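Local atomic coordinates of glyoxylate reductase (Paecilomyces sp. J18, PDB entry 3WNV), a protein that probably catalyses the NAD(P)H-dependent reduction of glyoxylate to glycolate, as a member of the D-isomer specific 2-hydroxyacid dehydrogenase family. Residues A[121-132]-A[283-291]; A[235-246]-A[260-271]. All coordinates share one frame; numbering follows the deposited sequence.

Interaction 1. Residues A[121-132]-A[283-291]; sequences FLMIGALRQAYV and NPRAMLLPH
M287 reaches out of the short edge strand 287-288 and lies against the last turns of helix 112-127. Its CB sits 3.8 Å from A126 N; G125, having no side chain, lets CG and SD of M287 lie directly over its CA (SD 4.0 Å away), and so glycine suits this place. CG stands anti to the backbone N of M287 (chi1 -178°), and the bend at chi2 (73°) turns the thioether along the helix until CE meets F121 CE2 at 3.6 Å, the two side chains crossing at about a right angle. Farther along, L122 CD2 packs on L289 CD1 at 3.7 Å. Flexible M287 and branched L122 are buried here with G125 and A126; F121 and L289 lie at the more open margin, and no hydrogen bond joins the segments.

The other end is looser and wetter. After the Schellman motif that ends the helix at Q129, the extended chains of Q129 and R285 run side by side, with Q129 OE1 3.3 Å from R285 CG. P284, in a turn braced by the Asx turn of N283, lies beside V132, and its carbonyl O meets the edge of the Y131 ring in plane. The contact thus depends on apolar fit at one end, while at the other aliphatic stems pack and a water accepts from Q129 NE2 and, weakly, from R285 NH1.

Interaction 2. Residues A[235-246]-A[260-271]; sequences DGVVIVNTARGA and GKVASVGLDVYE. With SO4 (sulfate ion), chain C.
N241 and V269 meet where two parallel strands, 237-241 and 262-267, run out into loops. From N241, CB touches L267 CD2 at 3.7 Å, and CG lies 3.6 Å from V269 CG2. A chi1 of -163° swings the amide away from its own N, over its loop: OD1 accepts from A243 N in an Asx turn, while ND2 gives one hydrogen to R244 O and the other to a water that also donates to V269 O. Asparagine suits the place because it can both accept and donate.

Regular pairing spans I239-N241 and V265-L267, the donor alternating between strands (I239 N to S264 O, then G266 N to I239 O, 2.9 Å); near A263 it is irregular, and S264 N finds no partner. β-branched V237, I239, V262 and V265 pack on one face. K261 NZ meets D235 OD1 at 2.7 Å in a salt bridge, on the anti side but tilted out of the carboxylate plane, and also bonds M233 O. R244 NH1 and NH2 grip a sulfate, probably from the crystallisation liquor, while NE pairs with D90. The strands and helix 250-259 form a Rossmann-type beta-alpha-beta unit, with V265 on L253, strand 210-213 alongside and helix 112-127 over V238.

Followed from the N terminus, the chain first passes through 121-132, at the end of helix 112-127 and the start of helix 131-138. It then builds much of the parallel sheet of the nucleotide-binding domain before reaching 235-246. Helix 250-259 carries it to 260-271, so interaction 2 closes a short loop of 13 residues. Only at 283-291 does interaction 1 close its own, spanning 150 residues and enclosing the smaller one; the two do not cross. Strand 287-288 extends the sheet beside 262-267, with M287 N probably bonded to V265 O and S264 OG to R285 O. Together the contacts tie the sheet's edge to helix 112-127.

Interaction 1. Residues A[121-132]-A[283-291]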
loop_
_atom_site.group_PDB
_atom_site.type_symbol
_atom_site.label_atom_id
_atom_site.label_comp_id
_atom_site.label_asym_id
_atom_site.label_seq_id
_atom_site.Cartn_x
_atom_site.Cartn_y
_atom_site.Cartn_z
ATOM N N PHE A 121 -9.005 -11.520 -5.597
ATOM C CA PHE A 121 -8.891 -12.775 -4.846
ATOM C C PHE A 121 -9.568 -12.670 -3.505
ATOM O O PHE A 121 -10.419 -13.507 -3.163
ATOM C CB PHE A 121 -7.421 -13.205 -4.731
ATOM C CG PHE A 121 -7.213 -14.473 -3.941
ATOM C CD1 PHE A 121 -7.335 -15.698 -4.564
ATOM C CD2 PHE A 121 -6.849 -14.431 -2.606
ATOM C CE1 PHE A 121 -7.140 -16.899 -3.870
ATOM C CE2 PHE A 121 -6.631 -15.631 -1.863
ATOM C CZ PHE A 121 -6.763 -16.889 -2.519
ATOM N N LEU A 122 -9.230 -11.639 -2.738
ATOM C CA LEU A 122 -9.891 -11.395 -1.465
ATOM C C LEU A 122 -11.403 -11.203 -1.567
ATOM O O LEU A 122 -12.126 -11.643 -0.688
ATOM C CB LEU A 122 -9.251 -10.194 -0.745
ATOM C CG LEU A 122 -7.865 -10.422 -0.196
ATOM C CD1 LEU A 122 -7.252 -9.082 0.286
ATOM C CD2 LEU A 122 -7.904 -11.457 0.961
ATOM N N MET A 123 -11.881 -10.486 -2.592
ATOM C CA MET A 123 -13.316 -10.239 -2.738
ATOM C C MET A 123 -14.085 -11.548 -2.958
ATOM O O MET A 123 -15.107 -11.794 -2.357
ATOM C CB MET A 123 -13.553 -9.301 -3.928
ATOM C CG MET A 123 -15.027 -8.937 -4.101
ATOM S SD MET A 123 -15.322 -7.931 -5.594
ATOM C CE MET A 123 -15.167 -9.154 -6.911
ATOM N N ILE A 124 -13.609 -12.382 -3.870
ATOM C CA ILE A 124 -14.281 -13.647 -4.102
ATOM C C ILE A 124 -14.204 -14.518 -2.825
ATOM O O ILE A 124 -15.221 -15.121 -2.433
ATOM C CB ILE A 124 -13.616 -14.371 -5.281
ATOM C CG1 ILE A 124 -13.786 -13.516 -6.566
ATOM C CG2 ILE A 124 -14.233 -15.769 -5.472
ATOM C CD1 ILE A 124 -15.235 -13.144 -6.887
ATOM N N GLY A 125 -13.054 -14.511 -2.147
ATOM C CA GLY A 125 -12.873 -15.257 -0.891
ATOM C C GLY A 125 -13.930 -14.825 0.146
ATOM O O GLY A 125 -14.542 -15.668 0.848
ATOM N N ALA A 126 -14.157 -13.519 0.220
ATOM C CA ALA A 126 -15.057 -12.952 1.235
ATOM C C ALA A 126 -16.503 -13.281 0.887
ATOM O O ALA A 126 -17.296 -13.647 1.762
ATOM C CB ALA A 126 -14.842 -11.461 1.333
ATOM N N LEU A 127 -16.831 -13.183 -0.404
ATOM C CA LEU A 127 -18.194 -13.505 -0.846
ATOM C C LEU A 127 -18.525 -14.981 -0.743
ATOM O O LEU A 127 -19.719 -15.317 -0.698
ATOM C CB LEU A 127 -18.387 -13.073 -2.291
ATOM C CG LEU A 127 -18.447 -11.568 -2.562
ATOM C CD1 LEU A 127 -18.285 -11.323 -4.041
ATOM C CD2 LEU A 127 -19.764 -10.996 -2.098
ATOM N N ARG A 128 -17.521 -15.860 -0.768
ATOM C CA ARG A 128 -17.733 -17.295 -0.556
ATOM C C ARG A 128 -17.461 -17.715 0.889
ATOM O O ARG A 128 -17.632 -18.910 1.232
ATOM C CB ARG A 128 -16.821 -18.148 -1.492
ATOM C CG ARG A 128 -16.998 -17.899 -3.004
ATOM C CD ARG A 128 -18.457 -18.120 -3.379
ATOM N NE ARG A 128 -18.641 -18.136 -4.841
ATOM C CZ ARG A 128 -18.745 -19.245 -5.580
ATOM N NH1 ARG A 128 -18.705 -20.448 -5.015
ATOM N NH2 ARG A 128 -18.895 -19.141 -6.901
ATOM N N GLN A 129 -17.015 -16.761 1.721
ATOM C CA GLN A 129 -16.460 -17.063 3.074
ATOM C C GLN A 129 -15.550 -18.293 2.987
ATOM O O GLN A 129 -15.701 -19.312 3.713
ATOM C CB GLN A 129 -17.584 -17.200 4.131
ATOM C CG GLN A 129 -18.526 -15.996 4.061
ATOM C CD GLN A 129 -19.591 -15.955 5.122
ATOM O OE1 GLN A 129 -19.730 -16.887 5.916
ATOM N NE2 GLN A 129 -20.346 -14.849 5.169
ATOM N N ALA A 130 -14.580 -18.179 2.092
ATOM C CA ALA A 130 -13.843 -19.339 1.604
ATOM C C ALA A 130 -12.909 -19.978 2.618
ATOM O O ALA A 130 -12.429 -21.086 2.394
ATOM C CB ALA A 130 -13.055 -18.979 0.332
ATOM N N TYR A 131 -12.607 -19.283 3.711
ATOM C CA TYR A 131 -11.764 -19.902 4.738
ATOM C C TYR A 131 -12.422 -21.156 5.306
ATOM O O TYR A 131 -11.750 -22.110 5.682
ATOM C CB TYR A 131 -11.377 -18.883 5.847
ATOM C CG TYR A 131 -10.419 -19.476 6.874
ATOM C CD1 TYR A 131 -9.096 -19.762 6.540
ATOM C CD2 TYR A 131 -10.852 -19.770 8.166
ATOM C CE1 TYR A 131 -8.202 -20.328 7.493
ATOM C CE2 TYR A 131 -9.986 -20.340 9.121
ATOM C CZ TYR A 131 -8.656 -20.597 8.767
ATOM O OH TYR A 131 -7.795 -21.138 9.699
ATOM N N VAL A 132 -13.747 -21.170 5.378
ATOM C CA VAL A 132 -14.435 -22.373 5.837
ATOM C C VAL A 132 -14.199 -23.599 4.931
ATOM O O VAL A 132 -13.741 -24.617 5.423
ATOM C CB VAL A 132 -15.932 -22.112 6.149
ATOM C CG1 VAL A 132 -16.610 -23.373 6.637
ATOM C CG2 VAL A 132 -16.014 -21.021 7.211
ATOM N N ASN A 283 -12.330 -14.931 13.157
ATOM C CA ASN A 283 -13.607 -15.033 12.434
ATOM C C ASN A 283 -13.453 -15.830 11.117
ATOM O O ASN A 283 -12.846 -15.346 10.152
ATOM C CB ASN A 283 -14.110 -13.607 12.130
ATOM C CG ASN A 283 -15.482 -13.585 11.525
ATOM O OD1 ASN A 283 -15.966 -14.590 11.017
ATOM N ND2 ASN A 283 -16.113 -12.424 11.556
ATOM N N PRO A 284 -14.020 -17.044 11.058
ATOM C CA PRO A 284 -13.734 -17.888 9.887
ATOM C C PRO A 284 -14.528 -17.435 8.668
ATOM O O PRO A 284 -14.312 -17.989 7.593
ATOM C CB PRO A 284 -14.196 -19.281 10.338
ATOM C CG PRO A 284 -15.309 -18.987 11.311
ATOM C CD PRO A 284 -14.914 -17.711 12.028
ATOM N N ARG A 285 -15.420 -16.458 8.835
ATOM C CA ARG A 285 -16.155 -15.860 7.702
ATOM C C ARG A 285 -15.387 -14.750 7.002
ATOM O O ARG A 285 -15.734 -14.377 5.875
ATOM C CB ARG A 285 -17.512 -15.292 8.145
ATOM C CG ARG A 285 -18.364 -16.288 8.912
ATOM C CD ARG A 285 -19.708 -15.674 9.290
ATOM N NE ARG A 285 -20.587 -16.700 9.839
ATOM C CZ ARG A 285 -21.920 -16.666 9.832
ATOM N NH1 ARG A 285 -22.571 -15.637 9.289
ATOM N NH2 ARG A 285 -22.605 -17.671 10.377
ATOM N N ALA A 286 -14.331 -14.244 7.644
ATOM C CA ALA A 286 -13.413 -13.276 7.033
ATOM C C ALA A 286 -12.415 -13.957 6.090
ATOM O O ALA A 286 -12.099 -15.133 6.248
ATOM C CB ALA A 286 -12.659 -12.515 8.116
ATOM N N MET A 287 -11.928 -13.219 5.096
ATOM C CA MET A 287 -10.877 -13.740 4.215
ATOM C C MET A 287 -9.657 -12.868 4.414
ATOM O O MET A 287 -9.718 -11.668 4.123
ATOM C CB MET A 287 -11.339 -13.687 2.765
ATOM C CG MET A 287 -10.291 -14.271 1.821
ATOM S SD MET A 287 -10.191 -16.091 1.930
ATOM C CE MET A 287 -8.710 -16.481 0.989
ATOM N N LEU A 288 -8.576 -13.449 4.943
ATOM C CA LEU A 288 -7.453 -12.643 5.467
ATOM C C LEU A 288 -6.133 -13.110 4.887
ATOM O O LEU A 288 -5.822 -14.329 4.911
ATOM C CB LEU A 288 -7.368 -12.793 6.982
ATOM C CG LEU A 288 -8.611 -12.388 7.774
ATOM C CD1 LEU A 288 -8.390 -12.509 9.266
ATOM C CD2 LEU A 288 -9.040 -10.934 7.434
ATOM N N LEU A 289 -5.339 -12.153 4.402
ATOM C CA LEU A 289 -3.955 -12.403 3.963
ATOM C C LEU A 289 -2.987 -11.485 4.715
ATOM O O LEU A 289 -3.357 -10.385 5.151
ATOM C CB LEU A 289 -3.827 -12.160 2.442
ATOM C CG LEU A 289 -4.592 -13.183 1.570
ATOM C CD1 LEU A 289 -4.548 -12.719 0.111
ATOM C CD2 LEU A 289 -3.960 -14.574 1.694
ATOM N N PRO A 290 -1.727 -11.929 4.873
ATOM C CA PRO A 290 -0.744 -11.104 5.616
ATOM C C PRO A 290 0.050 -10.157 4.729
ATOM O O PRO A 290 1.290 -10.277 4.577
ATOM C CB PRO A 290 0.175 -12.142 6.249
ATOM C CG PRO A 290 0.164 -13.320 5.209
ATOM C CD PRO A 290 -1.279 -13.324 4.674
ATOM N N HIS A 291 -0.682 -9.245 4.106
ATOM C CA HIS A 291 -0.099 -8.211 3.254
ATOM C C HIS A 291 0.821 -8.768 2.190
ATOM O O HIS A 291 2.008 -8.388 2.139
ATOM C CB HIS A 291 0.634 -7.151 4.122
ATOM C CG HIS A 291 0.688 -5.805 3.499
ATOM N ND1 HIS A 291 1.010 -4.663 4.208
ATOM C CD2 HIS A 291 0.418 -5.382 2.231
ATOM C CE1 HIS A 291 0.970 -3.617 3.404
ATOM N NE2 HIS A 291 0.605 -4.028 2.197
HETATM O O HOH W 1 -21.875 -13.307 7.034
#

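Interaction 2. Residues A[235-246]-A[260-271]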
loop_
_atom_site.group_PDB
_atom_site.type_symbol
_atom_site.label_atom_id
_atom_site.label_comp_id
_atom_site.label_asym_id
_atom_site.label_seq_id
_atom_site.Cartn_x
_atom_site.Cartn_y
_atom_site.Cartn_z
ATOM N N ASP A 235 -26.807 -3.232 5.027
ATOM C CA ASP A 235 -26.735 -4.489 5.796
ATOM C C ASP A 235 -26.176 -5.593 4.880
ATOM O O ASP A 235 -26.619 -5.723 3.731
ATOM C CB ASP A 235 -28.134 -4.913 6.284
ATOM C CG ASP A 235 -28.668 -4.026 7.397
ATOM O OD1 ASP A 235 -27.888 -3.281 8.027
ATOM O OD2 ASP A 235 -29.882 -4.106 7.671
ATOM N N GLY A 236 -25.195 -6.370 5.358
ATOM C CA GLY A 236 -24.580 -7.413 4.540
ATOM C C GLY A 236 -23.472 -6.955 3.592
ATOM O O GLY A 236 -23.056 -7.716 2.691
ATOM N N VAL A 237 -22.955 -5.732 3.792
ATOM C CA VAL A 237 -21.855 -5.229 2.955
ATOM C C VAL A 237 -20.655 -6.145 3.130
ATOM O O VAL A 237 -20.502 -6.780 4.176
ATOM C CB VAL A 237 -21.465 -3.763 3.370
ATOM C CG1 VAL A 237 -20.949 -3.720 4.811
ATOM C CG2 VAL A 237 -20.483 -3.116 2.376
ATOM N N VAL A 238 -19.827 -6.246 2.093
ATOM C CA VAL A 238 -18.536 -6.896 2.189
ATOM C C VAL A 238 -17.477 -5.815 1.974
ATOM O O VAL A 238 -17.558 -5.015 1.020
ATOM C CB VAL A 238 -18.395 -7.985 1.118
ATOM C CG1 VAL A 238 -16.928 -8.468 1.035
ATOM C CG2 VAL A 238 -19.333 -9.135 1.418
ATOM N N ILE A 239 -16.499 -5.776 2.858
ATOM C CA ILE A 239 -15.444 -4.738 2.773
ATOM C C ILE A 239 -14.109 -5.339 2.375
ATOM O O ILE A 239 -13.682 -6.308 2.971
ATOM C CB ILE A 239 -15.318 -3.942 4.110
ATOM C CG1 ILE A 239 -16.595 -3.161 4.414
ATOM C CG2 ILE A 239 -14.097 -3.009 4.091
ATOM C CD1 ILE A 239 -16.691 -2.669 5.831
ATOM N N VAL A 240 -13.449 -4.745 1.378
ATOM C CA VAL A 240 -12.094 -5.169 0.967
ATOM C C VAL A 240 -11.105 -4.050 1.169
ATOM O O VAL A 240 -11.406 -2.899 0.827
ATOM C CB VAL A 240 -12.106 -5.594 -0.502
ATOM C CG1 VAL A 240 -10.682 -5.838 -1.044
ATOM C CG2 VAL A 240 -12.992 -6.838 -0.715
ATOM N N ASN A 241 -9.934 -4.381 1.713
ATOM C CA ASN A 241 -8.865 -3.423 1.893
ATOM C C ASN A 241 -7.538 -4.009 1.558
ATOM O O ASN A 241 -7.095 -4.896 2.208
ATOM C CB ASN A 241 -8.842 -2.956 3.350
ATOM C CG ASN A 241 -8.063 -1.689 3.557
ATOM O OD1 ASN A 241 -7.624 -1.097 2.616
ATOM N ND2 ASN A 241 -7.953 -1.268 4.786
ATOM N N THR A 242 -6.911 -3.485 0.539
ATOM C CA THR A 242 -5.564 -3.824 0.209
ATOM C C THR A 242 -4.597 -2.637 0.366
ATOM O O THR A 242 -3.491 -2.719 -0.019
ATOM C CB THR A 242 -5.442 -4.388 -1.192
ATOM O OG1 THR A 242 -5.931 -3.422 -2.075
ATOM C CG2 THR A 242 -6.256 -5.631 -1.351
ATOM N N ALA A 243 -5.085 -1.559 0.949
ATOM C CA ALA A 243 -4.365 -0.283 0.990
ATOM C C ALA A 243 -3.539 -0.116 2.258
ATOM O O ALA A 243 -2.361 -0.467 2.292
ATOM C CB ALA A 243 -5.345 0.910 0.801
ATOM N N ARG A 244 -4.143 0.465 3.298
ATOM C CA ARG A 244 -3.483 0.590 4.584
ATOM C C ARG A 244 -4.520 0.247 5.635
ATOM O O ARG A 244 -5.644 0.724 5.564
ATOM C CB ARG A 244 -2.961 2.031 4.784
ATOM C CG ARG A 244 -1.717 2.358 3.950
ATOM C CD ARG A 244 -0.535 1.583 4.526
ATOM N NE ARG A 244 0.754 1.918 3.887
ATOM C CZ ARG A 244 1.255 1.256 2.842
ATOM N NH1 ARG A 244 0.569 0.242 2.294
ATOM N NH2 ARG A 244 2.428 1.617 2.321
ATOM N N GLY A 245 -4.172 -0.563 6.640
ATOM C CA GLY A 245 -5.229 -1.070 7.502
ATOM C C GLY A 245 -5.781 0.023 8.399
ATOM O O GLY A 245 -6.934 -0.037 8.802
ATOM N N ALA A 246 -4.977 1.048 8.666
ATOM C CA ALA A 246 -5.381 2.076 9.614
ATOM C C ALA A 246 -6.382 3.054 9.025
ATOM O O ALA A 246 -6.881 3.952 9.736
ATOM C CB ALA A 246 -4.152 2.839 10.204
ATOM N N GLY A 260 -23.434 -8.406 12.554
ATOM C CA GLY A 260 -23.965 -8.898 11.292
ATOM C C GLY A 260 -24.158 -7.777 10.291
ATOM O O GLY A 260 -24.624 -8.011 9.186
ATOM N N LYS A 261 -23.787 -6.553 10.664
ATOM C CA LYS A 261 -23.862 -5.416 9.726
ATOM C C LYS A 261 -22.988 -5.681 8.503
ATOM O O LYS A 261 -23.405 -5.475 7.356
ATOM C CB LYS A 261 -23.380 -4.130 10.412
ATOM C CG LYS A 261 -23.395 -2.910 9.504
ATOM C CD LYS A 261 -24.833 -2.451 9.316
ATOM C CE LYS A 261 -24.975 -1.567 8.098
ATOM N NZ LYS A 261 -26.395 -1.092 7.929
ATOM N N VAL A 262 -21.748 -6.102 8.765
ATOM C CA VAL A 262 -20.818 -6.457 7.705
ATOM C C VAL A 262 -20.834 -7.982 7.573
ATOM O O VAL A 262 -20.616 -8.706 8.558
ATOM C CB VAL A 262 -19.400 -5.937 8.033
ATOM C CG1 VAL A 262 -18.375 -6.452 7.008
ATOM C CG2 VAL A 262 -19.372 -4.376 8.112
ATOM N N ALA A 263 -21.093 -8.481 6.372
ATOM C CA ALA A 263 -21.217 -9.913 6.173
ATOM C C ALA A 263 -19.831 -10.588 6.208
ATOM O O ALA A 263 -19.637 -11.669 6.796
ATOM C CB ALA A 263 -21.933 -10.199 4.861
ATOM N N SER A 264 -18.852 -9.944 5.581
ATOM C CA SER A 264 -17.520 -10.516 5.486
ATOM C C SER A 264 -16.544 -9.421 5.123
ATOM O O SER A 264 -16.953 -8.332 4.719
ATOM C CB SER A 264 -17.454 -11.630 4.448
ATOM O OG SER A 264 -16.167 -12.262 4.518
ATOM N N VAL A 265 -15.262 -9.706 5.280
ATOM C CA VAL A 265 -14.227 -8.797 4.815
ATOM C C VAL A 265 -13.164 -9.588 4.078
ATOM O O VAL A 265 -12.966 -10.769 4.326
ATOM C CB VAL A 265 -13.540 -7.986 5.914
ATOM C CG1 VAL A 265 -14.537 -7.019 6.614
ATOM C CG2 VAL A 265 -12.879 -8.939 6.958
ATOM N N GLY A 266 -12.492 -8.895 3.171
ATOM C CA GLY A 266 -11.379 -9.454 2.412
ATOM C C GLY A 266 -10.212 -8.501 2.626
ATOM O O GLY A 266 -10.124 -7.470 1.952
ATOM N N LEU A 267 -9.310 -8.847 3.541
ATOM C CA LEU A 267 -8.247 -7.908 3.943
ATOM C C LEU A 267 -6.857 -8.414 3.631
ATOM O O LEU A 267 -6.588 -9.589 3.815
ATOM C CB LEU A 267 -8.322 -7.659 5.459
ATOM C CG LEU A 267 -9.705 -7.170 5.937
ATOM C CD1 LEU A 267 -9.653 -6.985 7.447
ATOM C CD2 LEU A 267 -10.138 -5.856 5.253
ATOM N N ASP A 268 -5.954 -7.488 3.276
ATOM C CA ASP A 268 -4.552 -7.798 3.073
ATOM C C ASP A 268 -3.783 -6.926 4.026
ATOM O O ASP A 268 -2.592 -7.096 4.202
ATOM C CB ASP A 268 -4.162 -7.454 1.646
ATOM C CG ASP A 268 -2.820 -8.072 1.226
ATOM O OD1 ASP A 268 -2.558 -9.256 1.578
ATOM O OD2 ASP A 268 -2.056 -7.359 0.537
ATOM N N VAL A 269 -4.475 -6.019 4.689
ATOM C CA VAL A 269 -3.786 -5.040 5.560
ATOM C C VAL A 269 -4.545 -4.779 6.850
ATOM O O VAL A 269 -5.761 -4.981 6.905
ATOM C CB VAL A 269 -3.544 -3.689 4.817
ATOM C CG1 VAL A 269 -2.586 -3.895 3.669
ATOM C CG2 VAL A 269 -4.880 -3.073 4.337
ATOM N N TYR A 270 -3.837 -4.316 7.884
ATOM C CA TYR A 270 -4.391 -4.230 9.236
ATOM C C TYR A 270 -3.866 -3.019 9.980
ATOM O O TYR A 270 -2.731 -2.563 9.749
ATOM C CB TYR A 270 -4.075 -5.507 10.059
ATOM C CG TYR A 270 -4.454 -6.720 9.254
ATOM C CD1 TYR A 270 -5.764 -7.185 9.248
ATOM C CD2 TYR A 270 -3.520 -7.318 8.422
ATOM C CE1 TYR A 270 -6.130 -8.278 8.468
ATOM C CE2 TYR A 270 -3.871 -8.392 7.633
ATOM C CZ TYR A 270 -5.176 -8.851 7.649
ATOM O OH TYR A 270 -5.498 -9.925 6.849
ATOM N N GLU A 271 -4.664 -2.534 10.913
ATOM C CA GLU A 271 -4.322 -1.291 11.598
ATOM C C GLU A 271 -3.002 -1.328 12.366
ATOM O O GLU A 271 -2.310 -0.318 12.404
ATOM C CB GLU A 271 -5.463 -0.860 12.522
ATOM C CG GLU A 271 -5.196 0.461 13.230
ATOM C CD GLU A 271 -6.419 0.987 13.959
ATOM O OE1 GLU A 271 -7.448 0.284 13.949
ATOM O OE2 GLU A 271 -6.346 2.094 14.556
HETATM S S SO4 C . 2.924 -0.410 -1.037
HETATM O O1 SO4 C . 1.826 -0.868 -0.203
HETATM O O2 SO4 C . 2.473 -0.047 -2.377
HETATM O O3 SO4 C . 3.439 0.839 -0.403
HETATM O O4 SO4 C . 3.931 -1.446 -1.156
HETATM O O HOH W 2 -8.000 -3.212 6.823
HETATM O O HOH W 3 -1.888 -5.049 -0.575
HETATM O O HOH W 4 -1.422 -1.428 6.786
#